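Long-range contacts in outer surface protein (PDB 1X7F), which is of unknown function but probably acts as a 6-phospho-N-acetylmuramidase, a glycosidase that hydrolyses 6-phosphorylated muramic-acid disaccharides recovered from the cell wall: residues Ala202-His207 with Leu229-Gln234; Ala235-Ala240 with Leu369-Tyr374. All coordinates share one frame; numbering follows the deposited sequence.

Contact 1: residues Ala202-His207 with Leu229-Gln234; sequences AFITSH and LPIEVQ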
ATOM      1  N   ALA A 202       1.108  -6.891   2.451  1.00 34.61           N
ATOM      2  CA  ALA A 202       1.805  -7.247   1.217  1.00 35.72           C
ATOM      3  C   ALA A 202       3.100  -6.439   1.133  1.00 36.01           C
ATOM      4  O   ALA A 202       3.303  -5.469   1.897  1.00 36.08           O
ATOM      5  CB  ALA A 202       0.917  -6.976  -0.026  1.00 34.35           C
ATOM      6  N   PHE A 203       3.935  -6.819   0.174  1.00 35.74           N
ATOM      7  CA  PHE A 203       5.269  -6.249  -0.004  1.00 36.00           C
ATOM      8  C   PHE A 203       5.369  -5.319  -1.203  1.00 35.86           C
ATOM      9  O   PHE A 203       4.808  -5.586  -2.276  1.00 36.03           O
ATOM     10  CB  PHE A 203       6.286  -7.368  -0.202  1.00 35.21           C
ATOM     11  CG  PHE A 203       6.636  -8.121   1.058  1.00 37.01           C
ATOM     12  CD1 PHE A 203       6.117  -9.399   1.293  1.00 36.34           C
ATOM     13  CD2 PHE A 203       7.513  -7.571   1.993  1.00 33.65           C
ATOM     14  CE1 PHE A 203       6.485 -10.114   2.432  1.00 34.47           C
ATOM     15  CE2 PHE A 203       7.873  -8.273   3.129  1.00 33.54           C
ATOM     16  CZ  PHE A 203       7.352  -9.544   3.351  1.00 35.45           C
ATOM     17  N   ILE A 204       6.099  -4.228  -1.009  1.00 36.22           N
ATOM     18  CA  ILE A 204       6.479  -3.338  -2.095  1.00 34.89           C
ATOM     19  C   ILE A 204       8.000  -3.304  -2.205  1.00 35.24           C
ATOM     20  O   ILE A 204       8.720  -3.716  -1.288  1.00 34.49           O
ATOM     21  CB  ILE A 204       5.912  -1.911  -1.873  1.00 35.98           C
ATOM     22  CG1 ILE A 204       6.549  -1.233  -0.645  1.00 36.23           C
ATOM     23  CG2 ILE A 204       4.383  -1.945  -1.832  1.00 31.95           C
ATOM     24  CD1 ILE A 204       6.099   0.207  -0.435  1.00 34.58           C
ATOM     25  N   THR A 205       8.495  -2.813  -3.332  1.00 35.57           N
ATOM     26  CA  THR A 205       9.922  -2.834  -3.586  1.00 35.53           C
ATOM     27  C   THR A 205      10.534  -1.441  -3.707  1.00 36.09           C
ATOM     28  O   THR A 205       9.981  -0.540  -4.356  1.00 36.46           O
ATOM     29  CB  THR A 205      10.226  -3.702  -4.819  1.00 35.32           C
ATOM     30  OG1 THR A 205      11.643  -3.889  -4.946  1.00 37.78           O
ATOM     31  CG2 THR A 205       9.809  -3.008  -6.116  1.00 34.66           C
ATOM     32  N   SER A 206      11.672  -1.283  -3.049  1.00 36.22           N
ATOM     33  CA  SER A 206      12.504  -0.104  -3.172  1.00 36.16           C
ATOM     34  C   SER A 206      13.355  -0.179  -4.441  1.00 36.60           C
ATOM     35  O   SER A 206      13.741  -1.269  -4.894  1.00 37.00           O
ATOM     36  CB  SER A 206      13.386   0.020  -1.932  1.00 35.43           C
ATOM     37  OG  SER A 206      14.470   0.901  -2.142  1.00 36.24           O
ATOM     38  N   HIS A 207      13.641   0.987  -5.015  1.00 37.01           N
ATOM     39  CA  HIS A 207      14.480   1.078  -6.209  1.00 37.25           C
ATOM     40  C   HIS A 207      15.921   1.477  -5.874  1.00 37.34           C
ATOM     41  O   HIS A 207      16.758   1.621  -6.765  1.00 37.79           O
ATOM     42  CB  HIS A 207      13.818   1.996  -7.249  1.00 36.77           C
ATOM     43  CG  HIS A 207      12.448   1.535  -7.635  1.00 36.93           C
ATOM     44  ND1 HIS A 207      12.217   0.309  -8.232  1.00 35.58           N
ATOM     45  CD2 HIS A 207      11.231   2.092  -7.437  1.00 35.27           C
ATOM     46  CE1 HIS A 207      10.921   0.156  -8.429  1.00 34.28           C
ATOM     47  NE2 HIS A 207      10.301   1.218  -7.945  1.00 37.10           N
ATOM     48  N   LEU A 229       7.212   0.357 -10.508  1.00 40.85           N
ATOM     49  CA  LEU A 229       6.416   1.542 -10.168  1.00 40.73           C
ATOM     50  C   LEU A 229       7.106   2.278  -9.028  1.00 39.65           C
ATOM     51  O   LEU A 229       7.800   1.611  -8.237  1.00 38.98           O
ATOM     52  CB  LEU A 229       5.018   1.142  -9.693  1.00 41.14           C
ATOM     53  CG  LEU A 229       3.865   0.840 -10.644  1.00 45.81           C
ATOM     54  CD1 LEU A 229       2.613   0.642  -9.799  1.00 46.17           C
ATOM     55  CD2 LEU A 229       3.661   1.981 -11.625  1.00 48.95           C
ATOM     56  N   PRO A 230       6.938   3.618  -8.931  1.00 37.63           N
ATOM     57  CA  PRO A 230       7.452   4.366  -7.791  1.00 37.18           C
ATOM     58  C   PRO A 230       6.957   3.784  -6.477  1.00 36.74           C
ATOM     59  O   PRO A 230       5.814   3.322  -6.392  1.00 35.80           O
ATOM     60  CB  PRO A 230       6.905   5.784  -8.016  1.00 36.79           C
ATOM     61  CG  PRO A 230       6.800   5.903  -9.502  1.00 36.77           C
ATOM     62  CD  PRO A 230       6.319   4.525  -9.921  1.00 37.39           C
ATOM     63  N   ILE A 231       7.829   3.810  -5.470  1.00 36.16           N
ATOM     64  CA  ILE A 231       7.607   3.071  -4.234  1.00 35.43           C
ATOM     65  C   ILE A 231       6.306   3.539  -3.563  1.00 36.18           C
ATOM     66  O   ILE A 231       5.520   2.718  -3.103  1.00 37.29           O
ATOM     67  CB  ILE A 231       8.868   3.146  -3.301  1.00 35.69           C
ATOM     68  CG1 ILE A 231       8.846   2.009  -2.262  1.00 34.66           C
ATOM     69  CG2 ILE A 231       9.043   4.561  -2.635  1.00 33.79           C
ATOM     70  CD1 ILE A 231      10.008   2.057  -1.272  1.00 33.95           C
ATOM     71  N   GLU A 232       6.054   4.846  -3.595  1.00 35.34           N
ATOM     72  CA  GLU A 232       4.880   5.427  -2.949  1.00 35.72           C
ATOM     73  C   GLU A 232       3.595   5.115  -3.714  1.00 35.32           C
ATOM     74  O   GLU A 232       2.514   5.068  -3.121  1.00 35.90           O
ATOM     75  CB  GLU A 232       5.058   6.950  -2.721  1.00 35.89           C
ATOM     76  CG  GLU A 232       4.871   7.825  -3.958  1.00 36.66           C
ATOM     77  CD  GLU A 232       6.113   7.947  -4.830  1.00 42.17           C
ATOM     78  OE1 GLU A 232       6.073   8.777  -5.757  1.00 48.30           O
ATOM     79  OE2 GLU A 232       7.131   7.241  -4.613  1.00 42.61           O
ATOM     80  N   VAL A 233       3.720   4.886  -5.019  1.00 35.06           N
ATOM     81  CA  VAL A 233       2.580   4.496  -5.863  1.00 35.34           C
ATOM     82  C   VAL A 233       2.139   3.053  -5.559  1.00 35.27           C
ATOM     83  O   VAL A 233       0.954   2.779  -5.410  1.00 36.03           O
ATOM     84  CB  VAL A 233       2.891   4.732  -7.373  1.00 35.70           C
ATOM     85  CG1 VAL A 233       1.742   4.275  -8.258  1.00 33.69           C
ATOM     86  CG2 VAL A 233       3.179   6.236  -7.598  1.00 33.84           C
ATOM     87  N   GLN A 234       3.103   2.152  -5.434  1.00 34.29           N
ATOM     88  CA  GLN A 234       2.848   0.809  -4.924  1.00 34.93           C
ATOM     89  C   GLN A 234       2.055   0.783  -3.610  1.00 34.87           C
ATOM     90  O   GLN A 234       1.094   0.038  -3.492  1.00 35.66           O
ATOM     91  CB  GLN A 234       4.172   0.064  -4.724  1.00 34.76           C
ATOM     92  CG  GLN A 234       5.064  -0.034  -5.943  1.00 33.14           C
ATOM     93  CD  GLN A 234       6.403  -0.682  -5.599  1.00 34.47           C
ATOM     94  OE1 GLN A 234       7.473  -0.112  -5.841  1.00 36.58           O
ATOM     95  NE2 GLN A 234       6.343  -1.868  -5.042  1.00 30.94           N
TER

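Contact 2: residues Ala235-Ala240 with Leu369-Tyr374; sequences AKHLWA and LFLLDY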
ATOM      1  N   ALA A 235       2.457   1.605  -2.636  1.00 35.92           N
ATOM      2  CA  ALA A 235       1.776   1.687  -1.342  1.00 35.65           C
ATOM      3  C   ALA A 235       0.364   2.248  -1.467  1.00 35.69           C
ATOM      4  O   ALA A 235      -0.581   1.713  -0.879  1.00 36.96           O
ATOM      5  CB  ALA A 235       2.590   2.509  -0.355  1.00 34.50           C
ATOM      6  N   LYS A 236       0.228   3.332  -2.223  1.00 35.02           N
ATOM      7  CA  LYS A 236      -1.071   3.907  -2.549  1.00 35.21           C
ATOM      8  C   LYS A 236      -1.985   2.828  -3.114  1.00 34.98           C
ATOM      9  O   LYS A 236      -3.126   2.685  -2.692  1.00 35.94           O
ATOM     10  CB  LYS A 236      -0.937   5.047  -3.582  1.00 34.88           C
ATOM     11  CG  LYS A 236      -0.467   6.401  -3.033  1.00 36.23           C
ATOM     12  CD  LYS A 236      -0.386   7.445  -4.182  1.00 35.48           C
ATOM     13  CE  LYS A 236       0.186   8.760  -3.702  1.00 33.01           C
ATOM     14  NZ  LYS A 236      -0.131   9.892  -4.612  1.00 34.29           N
ATOM     15  N   HIS A 237      -1.476   2.059  -4.070  1.00 34.93           N
ATOM     16  CA  HIS A 237      -2.287   1.042  -4.702  1.00 34.73           C
ATOM     17  C   HIS A 237      -2.784  -0.021  -3.708  1.00 34.80           C
ATOM     18  O   HIS A 237      -3.990  -0.269  -3.625  1.00 36.49           O
ATOM     19  CB  HIS A 237      -1.542   0.426  -5.883  1.00 34.59           C
ATOM     20  CG  HIS A 237      -2.371  -0.531  -6.679  1.00 33.00           C
ATOM     21  ND1 HIS A 237      -1.817  -1.456  -7.536  1.00 34.11           N
ATOM     22  CD2 HIS A 237      -3.710  -0.705  -6.752  1.00 29.16           C
ATOM     23  CE1 HIS A 237      -2.777  -2.159  -8.104  1.00 30.46           C
ATOM     24  NE2 HIS A 237      -3.935  -1.724  -7.643  1.00 29.75           N
ATOM     25  N   LEU A 238      -1.870  -0.616  -2.951  1.00 33.92           N
ATOM     26  CA  LEU A 238      -2.228  -1.623  -1.934  1.00 34.68           C
ATOM     27  C   LEU A 238      -3.323  -1.163  -0.951  1.00 34.34           C
ATOM     28  O   LEU A 238      -4.275  -1.905  -0.680  1.00 35.17           O
ATOM     29  CB  LEU A 238      -0.979  -2.091  -1.176  1.00 33.76           C
ATOM     30  CG  LEU A 238       0.075  -2.860  -1.987  1.00 35.18           C
ATOM     31  CD1 LEU A 238       1.234  -3.271  -1.107  1.00 33.50           C
ATOM     32  CD2 LEU A 238      -0.532  -4.077  -2.655  1.00 34.26           C
ATOM     33  N   TRP A 239      -3.187   0.052  -0.435  1.00 33.43           N
ATOM     34  CA  TRP A 239      -4.177   0.619   0.468  1.00 34.42           C
ATOM     35  C   TRP A 239      -5.482   0.960  -0.233  1.00 34.68           C
ATOM     36  O   TRP A 239      -6.547   0.821   0.366  1.00 35.10           O
ATOM     37  CB  TRP A 239      -3.637   1.852   1.216  1.00 34.46           C
ATOM     38  CG  TRP A 239      -2.648   1.539   2.321  1.00 35.10           C
ATOM     39  CD1 TRP A 239      -2.713   0.507   3.224  1.00 34.73           C
ATOM     40  CD2 TRP A 239      -1.486   2.305   2.679  1.00 36.68           C
ATOM     41  NE1 TRP A 239      -1.647   0.566   4.090  1.00 36.59           N
ATOM     42  CE2 TRP A 239      -0.879   1.662   3.783  1.00 36.53           C
ATOM     43  CE3 TRP A 239      -0.886   3.474   2.172  1.00 36.60           C
ATOM     44  CZ2 TRP A 239       0.299   2.132   4.378  1.00 34.98           C
ATOM     45  CZ3 TRP A 239       0.283   3.942   2.769  1.00 35.95           C
ATOM     46  CH2 TRP A 239       0.871   3.256   3.846  1.00 34.79           C
ATOM     47  N   ALA A 240      -5.412   1.396  -1.493  1.00 34.53           N
ATOM     48  CA  ALA A 240      -6.635   1.720  -2.258  1.00 34.15           C
ATOM     49  C   ALA A 240      -7.517   0.507  -2.585  1.00 34.01           C
ATOM     50  O   ALA A 240      -8.698   0.673  -2.850  1.00 34.28           O
ATOM     51  CB  ALA A 240      -6.305   2.516  -3.549  1.00 33.35           C
ATOM     52  N   LEU A 369      -2.375   6.904 -13.171  1.00 35.38           N
ATOM     53  CA  LEU A 369      -3.672   6.919 -13.848  1.00 36.46           C
ATOM     54  C   LEU A 369      -4.516   5.697 -13.483  1.00 36.20           C
ATOM     55  O   LEU A 369      -5.734   5.799 -13.383  1.00 35.90           O
ATOM     56  CB  LEU A 369      -3.531   7.043 -15.386  1.00 36.72           C
ATOM     57  CG  LEU A 369      -2.912   8.322 -15.971  1.00 38.53           C
ATOM     58  CD1 LEU A 369      -2.970   8.298 -17.483  1.00 39.60           C
ATOM     59  CD2 LEU A 369      -3.563   9.596 -15.445  1.00 39.35           C
ATOM     60  N   PHE A 370      -3.875   4.544 -13.300  1.00 34.76           N
ATOM     61  CA  PHE A 370      -4.614   3.339 -12.922  1.00 34.20           C
ATOM     62  C   PHE A 370      -5.351   3.529 -11.569  1.00 34.36           C
ATOM     63  O   PHE A 370      -6.336   2.852 -11.288  1.00 35.39           O
ATOM     64  CB  PHE A 370      -3.669   2.135 -12.874  1.00 32.84           C
ATOM     65  CG  PHE A 370      -2.782   2.120 -11.671  1.00 32.06           C
ATOM     66  CD1 PHE A 370      -3.152   1.407 -10.533  1.00 28.91           C
ATOM     67  CD2 PHE A 370      -1.584   2.836 -11.658  1.00 28.87           C
ATOM     68  CE1 PHE A 370      -2.343   1.404  -9.413  1.00 31.00           C
ATOM     69  CE2 PHE A 370      -0.778   2.831 -10.542  1.00 29.48           C
ATOM     70  CZ  PHE A 370      -1.150   2.117  -9.416  1.00 30.35           C
ATOM     71  N   LEU A 371      -4.865   4.453 -10.746  1.00 33.56           N
ATOM     72  CA  LEU A 371      -5.455   4.717  -9.440  1.00 34.33           C
ATOM     73  C   LEU A 371      -6.864   5.310  -9.525  1.00 35.30           C
ATOM     74  O   LEU A 371      -7.658   5.137  -8.609  1.00 35.90           O
ATOM     75  CB  LEU A 371      -4.536   5.597  -8.591  1.00 33.11           C
ATOM     76  CG  LEU A 371      -3.313   4.935  -7.953  1.00 34.17           C
ATOM     77  CD1 LEU A 371      -2.516   5.964  -7.160  1.00 32.75           C
ATOM     78  CD2 LEU A 371      -3.668   3.710  -7.072  1.00 33.90           C
ATOM     79  N   LEU A 372      -7.172   5.960 -10.647  1.00 36.94           N
ATOM     80  CA  LEU A 372      -8.520   6.451 -10.953  1.00 38.73           C
ATOM     81  C   LEU A 372      -9.642   5.399 -10.857  1.00 39.45           C
ATOM     82  O   LEU A 372     -10.796   5.747 -10.562  1.00 40.58           O
ATOM     83  CB  LEU A 372      -8.545   7.106 -12.336  1.00 38.43           C
ATOM     84  CG  LEU A 372      -7.633   8.324 -12.471  1.00 38.71           C
ATOM     85  CD1 LEU A 372      -7.567   8.812 -13.932  1.00 34.88           C
ATOM     86  CD2 LEU A 372      -8.103   9.428 -11.512  1.00 37.40           C
ATOM     87  N   ASP A 373      -9.300   4.131 -11.085  1.00 37.79           N
ATOM     88  CA  ASP A 373     -10.247   3.034 -10.985  1.00 37.55           C
ATOM     89  C   ASP A 373     -10.717   2.779  -9.546  1.00 36.67           C
ATOM     90  O   ASP A 373     -11.732   2.119  -9.333  1.00 36.23           O
ATOM     91  CB  ASP A 373      -9.626   1.749 -11.551  1.00 38.82           C
ATOM     92  CG  ASP A 373      -9.320   1.837 -13.054  1.00 41.95           C
ATOM     93  OD1 ASP A 373      -9.774   2.785 -13.743  1.00 43.22           O
ATOM     94  OD2 ASP A 373      -8.617   0.978 -13.627  1.00 47.22           O
ATOM     95  N   TYR A 374      -9.970   3.283  -8.567  1.00 35.45           N
ATOM     96  CA  TYR A 374     -10.355   3.169  -7.161  1.00 35.81           C
ATOM     97  C   TYR A 374     -11.246   4.320  -6.671  1.00 36.05           C
ATOM     98  O   TYR A 374     -11.739   4.288  -5.539  1.00 36.82           O
ATOM     99  CB  TYR A 374      -9.111   2.950  -6.272  1.00 36.21           C
ATOM    100  CG  TYR A 374      -8.403   1.694  -6.694  1.00 35.14           C
ATOM    101  CD1 TYR A 374      -7.393   1.739  -7.656  1.00 34.14           C
ATOM    102  CD2 TYR A 374      -8.808   0.452  -6.214  1.00 32.97           C
ATOM    103  CE1 TYR A 374      -6.775   0.581  -8.098  1.00 36.65           C
ATOM    104  CE2 TYR A 374      -8.189  -0.716  -6.651  1.00 34.92           C
ATOM    105  CZ  TYR A 374      -7.176  -0.634  -7.596  1.00 35.50           C
ATOM    106  OH  TYR A 374      -6.554  -1.759  -8.045  1.00 37.72           O
TER

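Contact 1: residues Ala202-His207 with Leu229-Gln234
Ile204, at the end of strand 201-204, meets the first turn of helix 231-240 through Ile231 and Gln234. Its CG1 sits between the backbone N and carbonyl carbon (chi1 66°), which sends Ile204 CD1 toward the start of the helix, 3.8 Å from Ile231 CG1; the two isoleucine chains cross at about a right angle. The other branch goes to the end of that turn, where Ile204 CG2 lies 3.5 Å from Gln234 CB. Ile231 in turn extends alongside the chain leaving the strand: Ile231 CG1 approaches Thr205 O at 3.5 Å, and Ile231 CD1 rests 4.0 Å from Ser206 CB. Beta-branched Ile204 suits this buried layer by filling two directions at once, Ile231 as a long apolar chain. Gln234, extended beyond CG, carries its amide to the Thr205 backbone, with Gln234 CD 3.7 Å from Thr205 N. This is the strand-to-helix half of a beta-alpha-beta crossover, because parallel neighbouring strand 246-249 follows the helix; the eight parallel strands are consistent with a (beta/alpha)8 barrel.

Packing thins on the side of Leu229 and Pro230, just before the helix. There the exposed His207 points its NE2 edge at the carbonyl preceding the N-cap Pro230: His207 NE2 donates to Leu229 O at 2.5 Å, too short to be trusted in detail. The bond is nearly straight (169°) and the oxygen lies in the ring plane, yet the donor stands 44° out of the carbonyl plane. Glu258 accepts from His207 N and also bonds Ser206 OG, tying down the same loop. If the bond is real as modelled, NE2 probably carries a hydrogen, since a carbonyl oxygen can only accept, and the bond would help to fix the ring's rotation.

Contact 2: residues Ala235-Ala240 with Leu369-Tyr374
The imidazole of His237 has Phe370 over one face and the hydroxyl of Tyr374 at its edge. With CG anti to the backbone N (chi1 -174°), His237 swings its ring toward both. Phe370 comes edge-on in a T-shaped stack, planes at 73° and centroids 4.8 Å apart, with Phe370 CE1 3.3 Å from His237 CG; Leu371 CG lies against a face of the phenyl ring. In the imidazole plane, His237 NE2 and Tyr374 OH share a 2.6 Å hydrogen bond in which either may donate. His226 bonds the other nitrogen, ND1, so the imidazole is held at both; Tyr183 also bonds the Tyr374 hydroxyl.

This aromatic cluster joins the last turns of helix 231-240, in the N-terminal family region, to a 3-10 segment of the C-terminal region, bridging the two parts of the protein. Beside it the packing is aliphatic. Leu371 forks over the helix: its CD2 sits 3.8 Å from His237 CA, while Leu371 CD1 lies 3.9 Å from Lys236 CD. The lysine's extended chain takes its ammonium onward to a salt bridge with Glu368 and a hydrogen bond to Gln271 O. At the helix end, small Ala240 lets Tyr374 CG come within 3.9 Å of Ala240 CB.

Overall arrangement
Helix 231-240 is common to both contacts: its first turn serves contact 1 and its later turns contact 2, whose centres lie about 12 Å apart. Both segments of contact 1 precede those of contact 2 in the sequence. They also touch directly. Leu238 CD1 faces the strand, 3.5 Å from Ile204 CG2, whereas Val233 CG1 reaches from a different side of the helix to Phe370 CE2 at 3.7 Å. The helix therefore packs between the parallel sheet on one side and the C-terminal region on another. His226 adds a further connection, as it touches Gln234 of contact 1 and bonds His237 of contact 2.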